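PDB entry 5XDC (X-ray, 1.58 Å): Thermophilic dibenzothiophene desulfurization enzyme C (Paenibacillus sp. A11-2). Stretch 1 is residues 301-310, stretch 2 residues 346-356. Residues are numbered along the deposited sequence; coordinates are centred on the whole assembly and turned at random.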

ATOM      1  N   GLU B 301      -6.016  -5.251 -10.762  1.00 12.29           N
ATOM      2  CA  GLU B 301      -6.113  -4.754  -9.392  1.00 14.82           C
ATOM      3  C   GLU B 301      -7.144  -3.641  -9.294  1.00 16.61           C
ATOM      4  O   GLU B 301      -8.014  -3.654  -8.413  1.00 14.30           O
ATOM      5  CB  GLU B 301      -4.752  -4.254  -8.911  1.00 18.52           C
ATOM      6  N   PHE B 302      -7.060  -2.662 -10.192  1.00 14.01           N
ATOM      7  CA  PHE B 302      -7.944  -1.511 -10.101  1.00 14.02           C
ATOM      8  C   PHE B 302      -9.361  -1.834 -10.564  1.00 12.83           C
ATOM      9  O   PHE B 302     -10.324  -1.364  -9.947  1.00 15.02           O
ATOM     10  CB  PHE B 302      -7.361  -0.343 -10.884  1.00 13.62           C
ATOM     11  CG  PHE B 302      -6.163   0.263 -10.228  1.00 14.56           C
ATOM     12  CD1 PHE B 302      -6.220   0.660  -8.916  1.00 15.29           C
ATOM     13  CD2 PHE B 302      -4.970   0.419 -10.921  1.00 18.82           C
ATOM     14  CE1 PHE B 302      -5.127   1.217  -8.298  1.00 21.98           C
ATOM     15  CE2 PHE B 302      -3.876   0.980 -10.302  1.00 19.93           C
ATOM     16  CZ  PHE B 302      -3.949   1.362  -8.992  1.00 22.45           C
ATOM     17  N   ALA B 303      -9.523  -2.640 -11.617  1.00 14.37           N
ATOM     18  CA  ALA B 303     -10.869  -3.033 -12.031  1.00 15.18           C
ATOM     19  C   ALA B 303     -11.577  -3.827 -10.935  1.00 12.87           C
ATOM     20  O   ALA B 303     -12.776  -3.645 -10.703  1.00 13.13           O
ATOM     21  CB  ALA B 303     -10.802  -3.836 -13.326  1.00 13.75           C
ATOM     22  N   ALA B 304     -10.851  -4.709 -10.246  1.00 12.71           N
ATOM     23  CA  ALA B 304     -11.460  -5.485  -9.166  1.00 14.09           C
ATOM     24  C   ALA B 304     -11.930  -4.579  -8.037  1.00 13.33           C
ATOM     25  O   ALA B 304     -13.063  -4.702  -7.551  1.00 13.28           O
ATOM     26  CB  ALA B 304     -10.459  -6.507  -8.635  1.00 15.40           C
ATOM     27  N   GLN B 305     -11.047  -3.694  -7.565  1.00 12.50           N
ATOM     28  CA  GLN B 305     -11.444  -2.757  -6.524  1.00 14.36           C
ATOM     29  C   GLN B 305     -12.628  -1.907  -6.970  1.00 14.15           C
ATOM     30  O   GLN B 305     -13.540  -1.651  -6.177  1.00 12.01           O
ATOM     31  CB  GLN B 305     -10.268  -1.872  -6.132  1.00 16.66           C
ATOM     32  CG  GLN B 305      -9.157  -2.622  -5.454  1.00 16.92           C
ATOM     33  CD  GLN B 305      -7.993  -1.713  -5.124  1.00 28.74           C
ATOM     34  OE1 GLN B 305      -6.898  -1.890  -5.635  1.00 36.27           O
ATOM     35  NE2 GLN B 305      -8.238  -0.718  -4.278  1.00 39.80           N
ATOM     36  N   LEU B 306     -12.631  -1.457  -8.231  1.00 12.62           N
ATOM     37  CA  LEU B 306     -13.757  -0.661  -8.730  1.00 13.74           C
ATOM     38  C   LEU B 306     -15.067  -1.441  -8.678  1.00 14.28           C
ATOM     39  O   LEU B 306     -16.097  -0.903  -8.250  1.00 15.83           O
ATOM     40  CB  LEU B 306     -13.490  -0.189 -10.152  1.00 13.11           C
ATOM     41  CG  LEU B 306     -14.602   0.658 -10.774  1.00 11.98           C
ATOM     42  CD1 LEU B 306     -14.820   1.950 -10.021  1.00 18.10           C
ATOM     43  CD2 LEU B 306     -14.262   0.929 -12.207  1.00 14.81           C
ATOM     44  N   GLN B 307     -15.054  -2.708  -9.115  1.00 13.59           N
ATOM     45  CA  GLN B 307     -16.277  -3.507  -9.085  1.00 13.91           C
ATOM     46  C   GLN B 307     -16.831  -3.571  -7.676  1.00 13.80           C
ATOM     47  O   GLN B 307     -18.028  -3.367  -7.453  1.00 14.23           O
ATOM     48  CB  GLN B 307     -16.031  -4.933  -9.583  1.00 15.83           C
ATOM     49  CG  GLN B 307     -15.468  -5.117 -10.981  1.00 17.15           C
ATOM     50  CD  GLN B 307     -16.103  -4.249 -12.044  1.00 27.89           C
ATOM     51  OE1 GLN B 307     -17.282  -4.407 -12.375  1.00 27.92           O
ATOM     52  NE2 GLN B 307     -15.305  -3.350 -12.622  1.00 26.26           N
ATOM     53  N   VAL B 308     -15.970  -3.866  -6.704  1.00 12.46           N
ATOM     54  CA  VAL B 308     -16.451  -4.042  -5.343  1.00 12.97           C
ATOM     55  C   VAL B 308     -16.954  -2.718  -4.784  1.00 16.43           C
ATOM     56  O   VAL B 308     -18.006  -2.665  -4.134  1.00 16.25           O
ATOM     57  CB  VAL B 308     -15.349  -4.656  -4.463  1.00 10.48           C
ATOM     58  CG1 VAL B 308     -15.802  -4.728  -3.012  1.00 12.68           C
ATOM     59  CG2 VAL B 308     -14.970  -6.046  -4.959  1.00 14.20           C
ATOM     60  N   ALA B 309     -16.211  -1.630  -5.016  1.00 15.65           N
ATOM     61  CA  ALA B 309     -16.631  -0.321  -4.513  1.00 14.72           C
ATOM     62  C   ALA B 309     -17.966   0.095  -5.112  1.00 17.73           C
ATOM     63  O   ALA B 309     -18.822   0.657  -4.414  1.00 18.51           O
ATOM     64  CB  ALA B 309     -15.569   0.734  -4.819  1.00 13.56           C
ATOM     65  N   GLU B 310     -18.158  -0.149  -6.408  1.00 14.83           N
ATOM     66  CA  GLU B 310     -19.424   0.210  -7.046  1.00 14.32           C
ATOM     67  C   GLU B 310     -20.568  -0.623  -6.489  1.00 30.97           C
ATOM     68  O   GLU B 310     -21.647  -0.097  -6.180  1.00 21.61           O
ATOM     69  CB  GLU B 310     -19.331   0.014  -8.550  1.00 16.82           C
ATOM     70  CG  GLU B 310     -18.442   1.033  -9.243  1.00 18.85           C
ATOM     71  CD  GLU B 310     -18.316   0.801 -10.738  1.00 21.82           C
ATOM     72  OE1 GLU B 310     -18.391  -0.361 -11.198  1.00 21.72           O
ATOM     73  OE2 GLU B 310     -18.112   1.800 -11.457  1.00 19.84           O
TER
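Stretch 2, residues 346-356: IVATRLVIELT

The contact centres on Leu351 of stretch 2, which is placed against Phe302, Gln305 and Leu306 of stretch 1 and has more of its surface covered by the other stretch than any other residue here. Its CA-to-CB bond points sideways, but chi1 near 174° (t) and chi2 near 60° (p) bring the end of the side chain closer to stretch 1. Leu351 CD1 lies 3.8 Å from Phe302 CD1 and 3.9 Å from Gln305 CB, while Leu351 CD2 lies 3.7 Å from Leu306 CA and 4.1 Å from Leu306 CD1. Both methyls lie within contact range of Gln305 CB, and CD2 comes close enough to touch the backbone of stretch 1.

Phe302 is the chief counterpart on stretch 1. Its CA-to-CB bond points toward stretch 2, and with chi1 at -72° (m) and chi2 at -53° the ring lies over the backbone of Leu355: Leu355 CA sits 3.9 Å from the centroid of the Phe302 ring and only 13° off the ring normal, a CH-pi contact over one face. The side chain of Leu355, with chi1 and chi2 both t, turns its CD1 to within 3.8 Å of Phe302 CB. Glu354 adds its aliphatic portion, with Glu354 CB 4.0 Å from Phe302 CE1.

These contacts join two helices. Residues 301-310 and 346-356 are helical throughout, each within a helix that extends beyond the stretch at both ends, and each is held by regular i to i+4 backbone hydrogen bonds, such as Leu306 N to Phe302 O at 2.9 Å and Leu355 N to Leu351 O at 2.9 Å. They run roughly antiparallel, with a signed crossing angle of -155° and a closest axial approach of 10.1 Å. The register follows from this direction: Phe302 CA faces Leu355 CA at 6.5 Å, Gln305 CA faces Leu351 CA at 7.3 Å, and Ala309 CA faces Ala348 CA at 6.6 Å. As stretch 1 advances, its partners step backward along stretch 2.

Toward the C-terminal end of stretch 1 the packing becomes slighter. Ala309 points its CB toward stretch 2 and meets Val347, whose own CA-to-CB bond points back; Ala309 CB lies 4.1 Å from Val347 CG1. Ala303 and Gln307 point away from stretch 2, as do Val352 and Thr356 from stretch 1. Gln307 NE2 instead donates to Ala303 O at 3.2 Å, and Thr356 OG1 to Val352 O at 2.8 Å, so these polar groups bond to carbonyls of their own helices.

The polar edge is formed by Gln305 and Glu354, both partly exposed and both pointing toward the opposing helix. No direct hydrogen bond crosses between the stretches. A water links the two side chains instead, donating to Gln305 OE1 at 2.9 Å and to Glu354 OE1 at 2.8 Å. Two oxygen acceptors are thereby bridged beside the apolar centre. In all, 391 Å² is buried, summed over both sides.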

ATOM      1  N   ILE B 346     -14.424   6.607   1.758  1.00 10.64           N
ATOM      2  CA  ILE B 346     -13.020   6.301   2.048  1.00 10.67           C
ATOM      3  C   ILE B 346     -12.436   5.398   0.966  1.00 10.50           C
ATOM      4  O   ILE B 346     -11.371   5.680   0.391  1.00 13.23           O
ATOM      5  CB  ILE B 346     -12.897   5.662   3.443  1.00 11.12           C
ATOM      6  CG1 ILE B 346     -13.209   6.681   4.537  1.00 11.06           C
ATOM      7  CG2 ILE B 346     -11.495   5.061   3.648  1.00 14.77           C
ATOM      8  CD1 ILE B 346     -13.555   6.048   5.864  1.00 13.96           C
ATOM      9  N   VAL B 347     -13.135   4.301   0.665  1.00 10.72           N
ATOM     10  CA  VAL B 347     -12.652   3.362  -0.338  1.00 10.79           C
ATOM     11  C   VAL B 347     -12.582   4.021  -1.709  1.00 12.58           C
ATOM     12  O   VAL B 347     -11.604   3.845  -2.451  1.00 12.41           O
ATOM     13  CB  VAL B 347     -13.548   2.111  -0.337  1.00 12.63           C
ATOM     14  CG1 VAL B 347     -13.202   1.204  -1.499  1.00 13.60           C
ATOM     15  CG2 VAL B 347     -13.411   1.382   0.985  1.00 14.47           C
ATOM     16  N   ALA B 348     -13.617   4.788  -2.076  1.00 11.37           N
ATOM     17  CA  ALA B 348     -13.632   5.451  -3.378  1.00 11.04           C
ATOM     18  C   ALA B 348     -12.525   6.488  -3.501  1.00 10.76           C
ATOM     19  O   ALA B 348     -11.931   6.631  -4.580  1.00 11.33           O
ATOM     20  CB  ALA B 348     -14.979   6.110  -3.616  1.00 11.10           C
ATOM     21  N   THR B 349     -12.220   7.196  -2.407  1.00 10.43           N
ATOM     22  CA  THR B 349     -11.162   8.203  -2.409  1.00 11.34           C
ATOM     23  C   THR B 349      -9.809   7.551  -2.655  1.00 12.56           C
ATOM     24  O   THR B 349      -9.070   7.952  -3.559  1.00 13.87           O
ATOM     25  CB  THR B 349     -11.149   8.965  -1.081  1.00 13.18           C
ATOM     26  OG1 THR B 349     -12.358   9.732  -0.936  1.00 12.63           O
ATOM     27  CG2 THR B 349      -9.946   9.918  -0.996  1.00 12.81           C
ATOM     28  N   ARG B 350      -9.465   6.544  -1.853  1.00 11.71           N
ATOM     29  CA  ARG B 350      -8.181   5.871  -2.036  1.00 12.35           C
ATOM     30  C   ARG B 350      -8.077   5.291  -3.432  1.00 13.66           C
ATOM     31  O   ARG B 350      -7.029   5.405  -4.089  1.00 15.47           O
ATOM     32  CB  ARG B 350      -8.003   4.765  -0.994  1.00 15.43           C
ATOM     33  CG  ARG B 350      -8.014   5.246   0.457  1.00 39.67           C
ATOM     34  CD  ARG B 350      -6.997   6.346   0.694  1.00 58.43           C
ATOM     35  NE  ARG B 350      -6.738   6.583   2.113  1.00 46.16           N
ATOM     36  CZ  ARG B 350      -6.213   7.706   2.589  1.00 46.67           C
ATOM     37  NH1 ARG B 350      -5.903   8.696   1.761  1.00 37.84           N
ATOM     38  NH2 ARG B 350      -5.994   7.841   3.894  1.00 47.23           N
ATOM     39  N   LEU B 351      -9.168   4.696  -3.920  1.00 12.12           N
ATOM     40  CA  LEU B 351      -9.140   4.053  -5.228  1.00 12.18           C
ATOM     41  C   LEU B 351      -8.868   5.067  -6.332  1.00 15.16           C
ATOM     42  O   LEU B 351      -7.972   4.873  -7.162  1.00 12.19           O
ATOM     43  CB  LEU B 351     -10.466   3.320  -5.488  1.00 13.12           C
ATOM     44  CG  LEU B 351     -10.571   2.749  -6.899  1.00 16.36           C
ATOM     45  CD1 LEU B 351      -9.446   1.760  -7.146  1.00 16.48           C
ATOM     46  CD2 LEU B 351     -11.946   2.111  -7.116  1.00 19.21           C
ATOM     47  N   VAL B 352      -9.631   6.159  -6.367  1.00 11.44           N
ATOM     48  CA  VAL B 352      -9.512   7.062  -7.506  1.00 11.46           C
ATOM     49  C   VAL B 352      -8.163   7.768  -7.489  1.00 11.75           C
ATOM     50  O   VAL B 352      -7.568   7.998  -8.545  1.00 11.81           O
ATOM     51  CB  VAL B 352     -10.689   8.059  -7.563  1.00 12.06           C
ATOM     52  CG1 VAL B 352     -10.626   9.108  -6.465  1.00 10.91           C
ATOM     53  CG2 VAL B 352     -10.720   8.731  -8.936  1.00 14.49           C
ATOM     54  N   ILE B 353      -7.644   8.097  -6.302  1.00 11.84           N
ATOM     55  CA  ILE B 353      -6.370   8.810  -6.234  1.00 11.06           C
ATOM     56  C   ILE B 353      -5.220   7.897  -6.672  1.00 12.55           C
ATOM     57  O   ILE B 353      -4.309   8.333  -7.387  1.00 12.71           O
ATOM     58  CB  ILE B 353      -6.153   9.383  -4.818  1.00 13.11           C
ATOM     59  CG1 ILE B 353      -7.166  10.502  -4.510  1.00 13.92           C
ATOM     60  CG2 ILE B 353      -4.726   9.908  -4.629  1.00 17.15           C
ATOM     61  CD1 ILE B 353      -7.129  11.693  -5.464  1.00 14.29           C
ATOM     62  N   GLU B 354      -5.257   6.617  -6.281  1.00 12.85           N
ATOM     63  CA  GLU B 354      -4.218   5.669  -6.696  1.00 13.10           C
ATOM     64  C   GLU B 354      -4.305   5.383  -8.187  1.00 12.39           C
ATOM     65  O   GLU B 354      -3.301   5.428  -8.903  1.00 14.43           O
ATOM     66  CB  GLU B 354      -4.349   4.356  -5.909  1.00 11.02           C
ATOM     67  CG  GLU B 354      -4.019   4.480  -4.456  1.00 18.81           C
ATOM     68  CD  GLU B 354      -4.136   3.157  -3.705  1.00 47.89           C
ATOM     69  OE1 GLU B 354      -4.497   2.137  -4.332  1.00 34.03           O
ATOM     70  OE2 GLU B 354      -3.864   3.143  -2.482  1.00 46.01           O
ATOM     71  N   LEU B 355      -5.511   5.094  -8.672  1.00 10.99           N
ATOM     72  CA  LEU B 355      -5.722   4.633 -10.037  1.00 14.95           C
ATOM     73  C   LEU B 355      -5.366   5.704 -11.067  1.00 14.86           C
ATOM     74  O   LEU B 355      -4.723   5.414 -12.087  1.00 12.60           O
ATOM     75  CB  LEU B 355      -7.186   4.208 -10.143  1.00 18.38           C
ATOM     76  CG  LEU B 355      -7.892   3.801 -11.411  1.00 26.50           C
ATOM     77  CD1 LEU B 355      -9.170   3.048 -10.972  1.00 21.51           C
ATOM     78  CD2 LEU B 355      -8.231   5.015 -12.260  1.00 16.99           C
ATOM     79  N   THR B 356      -5.775   6.944 -10.827  1.00 12.42           N
ATOM     80  CA  THR B 356      -5.574   7.975 -11.835  1.00 11.53           C
ATOM     81  C   THR B 356      -4.104   8.311 -12.014  1.00 12.57           C
ATOM     82  O   THR B 356      -3.726   8.827 -13.073  1.00 13.92           O
ATOM     83  CB  THR B 356      -6.372   9.239 -11.493  1.00 12.98           C
ATOM     84  OG1 THR B 356      -6.042   9.703 -10.181  1.00 12.72           O
ATOM     85  CG2 THR B 356      -7.866   8.960 -11.580  1.00 12.82           C
TER
HETATM   86  O   HOH W   1      -4.403  -0.616  -4.720  1.00 33.28           O